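Long-range contacts in protein adenylyltransferase (Bartonella henselae str. Houston-1, PDB 5NH2), which transfers AMP from ATP to tyrosine or threonine residues of host target proteins, an adenylyltransferase activity carried by its Fic (Fido) domain and involved in virulence: residues M238-G243 against A265-N270; M187-A192 against E200-L205. All coordinates share one frame; numbering follows the deposited sequence.

In the fold
Both contacts are buried, but contact 2 lies within the mainly helical Fic domain, whereas contact 1 is farther from the centre of the chain, at the edge of the sheet of the intracellular delivery domain. Contact 1 zips two parallel strands together with direct backbone hydrogen bonds. Contact 2 sets two alanines of one helix against proline, methionine and leucine of another, and its polar link runs through a water. No secondary-structure element is shared, yet the two sites, with centres about 15 Å apart, touch: His-204, on helix 200-208, offers NE2 to Val-239 O in a probable hydrogen bond of 2.8 Å and lays CE1 against Lys-241 CG, joining the helical part to the sheet.

Contact 1: residues M238-G243 against A265-N270; sequences MVAKEG and AYIIGN
Met-238 and Ile-267 share one face of a beta-sheet and Val-239 and Ile-268 the other, while the backbone edges of their strands meet through hydrogen bonds. Two parallel bridges join strand 237-239, an outermost strand of the five-stranded mixed sheet, to strand 265-270 in the intracellular delivery domain, a family grouped with the OB folds. Met-238 N donates to Tyr-266 O at 2.9 Å, Ile-268 N to Met-238 O at 2.7 Å, and Ala-240 N to Ile-268 O at 2.7 Å. Val-239 thus uses neither its N-H nor its C=O in this ladder; its N bonds to Asp-208 of helix 200-208. The Tyr-266 ring leads away from strand 237-239 and meets the Phe-221 ring with the planes at about 45°. On the Met-238 face, chi1 of 55° leaves CG flanked by its own N and C, and the chain then runs extended beside Ile-267, with CE close to Ile-267 CD1 (3.4 Å). Ala-240 CB adds to the same cluster, 3.7 Å from Ile-267 CG2. On the other face, covered by helix 212-227 (Leu-217, Leu-218, Phe-221), the side chains of Val-239 and Ile-268 lie roughly perpendicular. There Val-239 CG2 lies 4.0 Å from Ile-268 CB, and Val-239 CG1 rests 3.6 Å from Ile-268 O, the acceptor of the Ala-240 N-H.

Contact 2: residues M187-A192 against E200-L205; sequences MVASVA and EPMQHL
Ala-189 and Met-202 mark the nearest backbone approach of two helical segments that run roughly antiparallel, their axes 8.1 Å apart at closest and their directions 137° apart. The methyl of Ala-189 points at the second helix and is touched from several directions: Leu-205 CD1 lies 3.8 Å from Ala-189 CB, while the bent end of Met-202 brings both SD and CE to about 4.0 Å from that same CB. Met-202 reaches it by setting CG anti to its backbone N (chi1 -168°) and folding back at the next two torsions; its CE also lies near Ser-190 N. One turn on, Ala-192 CB meets Pro-201 CG at 3.7 Å. A water bridges the backbones, donating to Ala-189 O (3.0 Å) and accepting from Met-202 N (2.7 Å), an N-H in the first turn of helix 200-208. Ser-190 turns its CB away from the second helix and bonds through OG to Met-186 O; its side chain is about 7 Å from that of Arg-98, which probably binds ATP. Phe-144 and Asn-145 of helix 133-150 also touch Met-202. Joined by a short loop, helices 183-196 and 200-208 pack as a roughly antiparallel pair within the mainly helical Fic domain.

Contact 1: residues M238-G243 against A265-N270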
loop_
_atom_site.group_PDB
_atom_site.type_symbol
_atom_site.label_atom_id
_atom_site.label_comp_id
_atom_site.label_asym_id
_atom_site.label_seq_id
_atom_site.Cartn_x
_atom_site.Cartn_y
_atom_site.Cartn_z
ATOM N N MET A 238 -8.438 8.912 -9.605
ATOM C CA MET A 238 -7.359 9.866 -9.448
ATOM C C MET A 238 -7.938 11.263 -9.439
ATOM O O MET A 238 -9.100 11.497 -9.814
ATOM C CB MET A 238 -6.301 9.747 -10.544
ATOM C CG MET A 238 -6.888 9.855 -11.887
ATOM S SD MET A 238 -5.863 9.040 -13.110
ATOM C CE MET A 238 -6.875 9.331 -14.538
ATOM N N VAL A 239 -7.106 12.180 -8.987
ATOM C CA VAL A 239 -7.484 13.570 -8.917
ATOM C C VAL A 239 -7.027 14.234 -10.195
ATOM O O VAL A 239 -5.897 14.009 -10.646
ATOM C CB VAL A 239 -6.875 14.226 -7.682
ATOM C CG1 VAL A 239 -6.945 15.764 -7.775
ATOM C CG2 VAL A 239 -7.630 13.699 -6.458
ATOM N N ALA A 240 -7.917 15.023 -10.797
ATOM C CA ALA A 240 -7.595 15.726 -12.026
ATOM C C ALA A 240 -6.272 16.471 -11.902
ATOM O O ALA A 240 -5.995 17.109 -10.881
ATOM C CB ALA A 240 -8.718 16.706 -12.357
ATOM N N LYS A 241 -5.451 16.371 -12.957
ATOM C CA LYS A 241 -4.171 17.076 -13.029
ATOM C C LYS A 241 -4.361 18.533 -13.447
ATOM O O LYS A 241 -5.184 18.852 -14.313
ATOM C CB LYS A 241 -3.226 16.404 -14.028
ATOM C CG LYS A 241 -2.942 14.950 -13.799
ATOM C CD LYS A 241 -1.763 14.478 -14.686
ATOM C CE LYS A 241 -0.468 15.278 -14.416
ATOM N NZ LYS A 241 0.771 14.530 -14.788
ATOM N N GLU A 242 -3.565 19.414 -12.851
ATOM C CA GLU A 242 -3.680 20.824 -13.154
ATOM C C GLU A 242 -3.374 21.054 -14.633
ATOM O O GLU A 242 -2.315 20.656 -15.132
ATOM C CB GLU A 242 -2.731 21.639 -12.267
ATOM C CG GLU A 242 -3.162 21.848 -10.805
ATOM C CD GLU A 242 -2.798 20.670 -9.901
ATOM O OE1 GLU A 242 -1.886 19.889 -10.263
ATOM O OE2 GLU A 242 -3.434 20.527 -8.834
ATOM N N GLY A 243 -4.325 21.677 -15.332
ATOM C CA GLY A 243 -4.178 22.037 -16.719
ATOM C C GLY A 243 -4.780 21.057 -17.700
ATOM O O GLY A 243 -5.009 21.434 -18.849
ATOM N N ALA A 265 -12.870 5.462 -15.907
ATOM C CA ALA A 265 -12.059 5.995 -14.820
ATOM C C ALA A 265 -12.833 7.025 -13.998
ATOM O O ALA A 265 -13.674 7.756 -14.523
ATOM C CB ALA A 265 -10.787 6.642 -15.385
ATOM N N TYR A 266 -12.499 7.126 -12.704
ATOM C CA TYR A 266 -13.013 8.210 -11.852
ATOM C C TYR A 266 -11.971 9.331 -11.682
ATOM O O TYR A 266 -10.866 9.092 -11.165
ATOM C CB TYR A 266 -13.437 7.684 -10.481
ATOM C CG TYR A 266 -14.608 6.756 -10.516
ATOM C CD1 TYR A 266 -15.887 7.242 -10.700
ATOM C CD2 TYR A 266 -14.441 5.396 -10.338
ATOM C CE1 TYR A 266 -16.980 6.389 -10.727
ATOM C CE2 TYR A 266 -15.517 4.538 -10.350
ATOM C CZ TYR A 266 -16.779 5.041 -10.554
ATOM O OH TYR A 266 -17.849 4.194 -10.580
ATOM N N ILE A 267 -12.354 10.555 -12.074
ATOM C CA ILE A 267 -11.540 11.770 -12.002
ATOM C C ILE A 267 -12.154 12.673 -10.935
ATOM O O ILE A 267 -13.291 13.135 -11.096
ATOM C CB ILE A 267 -11.495 12.502 -13.360
ATOM C CG1 ILE A 267 -11.262 11.517 -14.507
ATOM C CG2 ILE A 267 -10.402 13.539 -13.377
ATOM C CD1 ILE A 267 -9.988 10.658 -14.328
ATOM N N ILE A 268 -11.409 12.950 -9.846
ATOM C CA ILE A 268 -11.901 13.802 -8.757
ATOM C C ILE A 268 -11.356 15.212 -8.941
ATOM O O ILE A 268 -10.196 15.398 -9.325
ATOM C CB ILE A 268 -11.525 13.255 -7.359
ATOM C CG1 ILE A 268 -11.795 11.749 -7.246
ATOM C CG2 ILE A 268 -12.306 14.001 -6.242
ATOM C CD1 ILE A 268 -13.135 11.354 -7.700
ATOM N N GLY A 269 -12.195 16.220 -8.655
ATOM C CA GLY A 269 -11.769 17.605 -8.699
ATOM C C GLY A 269 -12.442 18.407 -7.619
ATOM O O GLY A 269 -13.386 17.950 -6.958
ATOM N N ASN A 270 -11.940 19.625 -7.424
ATOM C CA ASN A 270 -12.422 20.503 -6.374
ATOM C C ASN A 270 -13.708 21.184 -6.828
ATOM O O ASN A 270 -13.782 21.644 -7.968
ATOM C CB ASN A 270 -11.348 21.538 -6.068
ATOM C CG ASN A 270 -11.573 22.242 -4.765
ATOM O OD1 ASN A 270 -12.608 22.879 -4.552
ATOM N ND2 ASN A 270 -10.597 22.125 -3.865
#

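Contact 2: residues M187-A192 against E200-L205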
loop_
_atom_site.group_PDB
_atom_site.type_symbol
_atom_site.label_atom_id
_atom_site.label_comp_id
_atom_site.label_asym_id
_atom_site.label_seq_id
_atom_site.Cartn_x
_atom_site.Cartn_y
_atom_site.Cartn_z
ATOM N N MET A 187 -1.126 -0.765 -10.371
ATOM C CA MET A 187 -0.529 -1.567 -11.428
ATOM C C MET A 187 -0.247 -0.722 -12.685
ATOM O O MET A 187 0.816 -0.871 -13.315
ATOM C CB MET A 187 -1.417 -2.778 -11.756
ATOM C CG MET A 187 -1.184 -3.295 -13.234
ATOM S SD MET A 187 -2.540 -4.231 -13.945
ATOM C CE MET A 187 -3.840 -3.080 -14.381
ATOM N N VAL A 188 -1.167 0.185 -13.054
ATOM C CA VAL A 188 -0.909 1.083 -14.189
ATOM C C VAL A 188 0.401 1.863 -13.969
ATOM O O VAL A 188 1.250 1.953 -14.870
ATOM C CB VAL A 188 -2.107 2.049 -14.396
ATOM C CG1 VAL A 188 -1.759 3.142 -15.382
ATOM C CG2 VAL A 188 -3.402 1.345 -14.870
ATOM N N ALA A 189 0.566 2.461 -12.776
ATOM C CA ALA A 189 1.758 3.276 -12.476
ATOM C C ALA A 189 3.033 2.437 -12.558
ATOM O O ALA A 189 4.002 2.828 -13.223
ATOM C CB ALA A 189 1.638 3.955 -11.083
ATOM N N SER A 190 3.035 1.262 -11.905
ATOM C CA SER A 190 4.241 0.435 -11.876
ATOM C C SER A 190 4.622 -0.039 -13.269
ATOM O O SER A 190 5.804 -0.016 -13.628
ATOM C CB SER A 190 4.052 -0.803 -10.978
ATOM O OG SER A 190 3.511 -0.444 -9.724
ATOM N N VAL A 191 3.647 -0.506 -14.065
ATOM C CA VAL A 191 4.080 -1.013 -15.359
ATOM C C VAL A 191 4.427 0.136 -16.296
ATOM O O VAL A 191 5.273 -0.030 -17.194
ATOM C CB VAL A 191 3.090 -2.016 -16.014
ATOM C CG1 VAL A 191 2.249 -2.825 -14.991
ATOM C CG2 VAL A 191 2.319 -1.438 -17.220
ATOM N N ALA A 192 3.831 1.323 -16.110
ATOM C CA ALA A 192 4.340 2.461 -16.879
ATOM C C ALA A 192 5.827 2.642 -16.597
ATOM O O ALA A 192 6.620 2.781 -17.532
ATOM C CB ALA A 192 3.563 3.743 -16.583
ATOM N N GLU A 200 5.494 9.637 -15.337
ATOM C CA GLU A 200 4.347 10.501 -15.023
ATOM C C GLU A 200 3.287 9.816 -14.192
ATOM O O GLU A 200 2.981 10.332 -13.093
ATOM C CB GLU A 200 3.733 11.068 -16.307
ATOM C CG GLU A 200 4.173 12.466 -16.548
ATOM C CD GLU A 200 3.740 12.959 -17.891
ATOM O OE1 GLU A 200 4.487 13.751 -18.512
ATOM O OE2 GLU A 200 2.652 12.524 -18.325
ATOM N N PRO A 201 2.712 8.663 -14.576
ATOM C CA PRO A 201 1.662 8.062 -13.731
ATOM C C PRO A 201 2.089 7.911 -12.281
ATOM O O PRO A 201 1.303 8.238 -11.394
ATOM C CB PRO A 201 1.387 6.713 -14.418
ATOM C CG PRO A 201 1.785 6.928 -15.841
ATOM C CD PRO A 201 2.982 7.837 -15.779
ATOM N N MET A 202 3.330 7.475 -12.022
ATOM C CA MET A 202 3.821 7.347 -10.649
ATOM C C MET A 202 3.969 8.702 -9.944
ATOM O O MET A 202 3.567 8.851 -8.775
ATOM C CB MET A 202 5.147 6.594 -10.617
ATOM C CG MET A 202 5.509 6.186 -9.165
ATOM S SD MET A 202 4.474 4.869 -8.390
ATOM C CE MET A 202 5.128 3.423 -9.273
ATOM N N GLN A 203 4.536 9.701 -10.630
ATOM C CA GLN A 203 4.574 11.054 -10.068
ATOM C C GLN A 203 3.163 11.580 -9.716
ATOM O O GLN A 203 2.976 12.228 -8.677
ATOM C CB GLN A 203 5.286 12.011 -11.061
ATOM C CG GLN A 203 6.798 11.754 -11.298
ATOM C CD GLN A 203 7.302 12.300 -12.668
ATOM O OE1 GLN A 203 6.503 12.723 -13.498
ATOM N NE2 GLN A 203 8.631 12.290 -12.890
ATOM N N HIS A 204 2.162 11.318 -10.574
ATOM C CA HIS A 204 0.781 11.751 -10.326
ATOM C C HIS A 204 0.171 11.002 -9.133
ATOM O O HIS A 204 -0.467 11.617 -8.248
ATOM C CB HIS A 204 -0.037 11.550 -11.610
ATOM C CG HIS A 204 -1.476 11.963 -11.506
ATOM N ND1 HIS A 204 -2.437 11.546 -12.408
ATOM C CD2 HIS A 204 -2.121 12.764 -10.618
ATOM C CE1 HIS A 204 -3.612 12.058 -12.074
ATOM N NE2 HIS A 204 -3.448 12.797 -10.988
ATOM N N LEU A 205 0.438 9.686 -9.059
ATOM C CA LEU A 205 0.107 8.893 -7.882
ATOM C C LEU A 205 0.638 9.538 -6.594
ATOM O O LEU A 205 -0.146 9.809 -5.671
ATOM C CB LEU A 205 0.651 7.466 -8.048
ATOM C CG LEU A 205 0.153 6.389 -7.061
ATOM C CD1 LEU A 205 0.221 5.014 -7.694
ATOM C CD2 LEU A 205 0.941 6.363 -5.810
HETATM O O HOH W 1 4.679 5.744 -13.667
#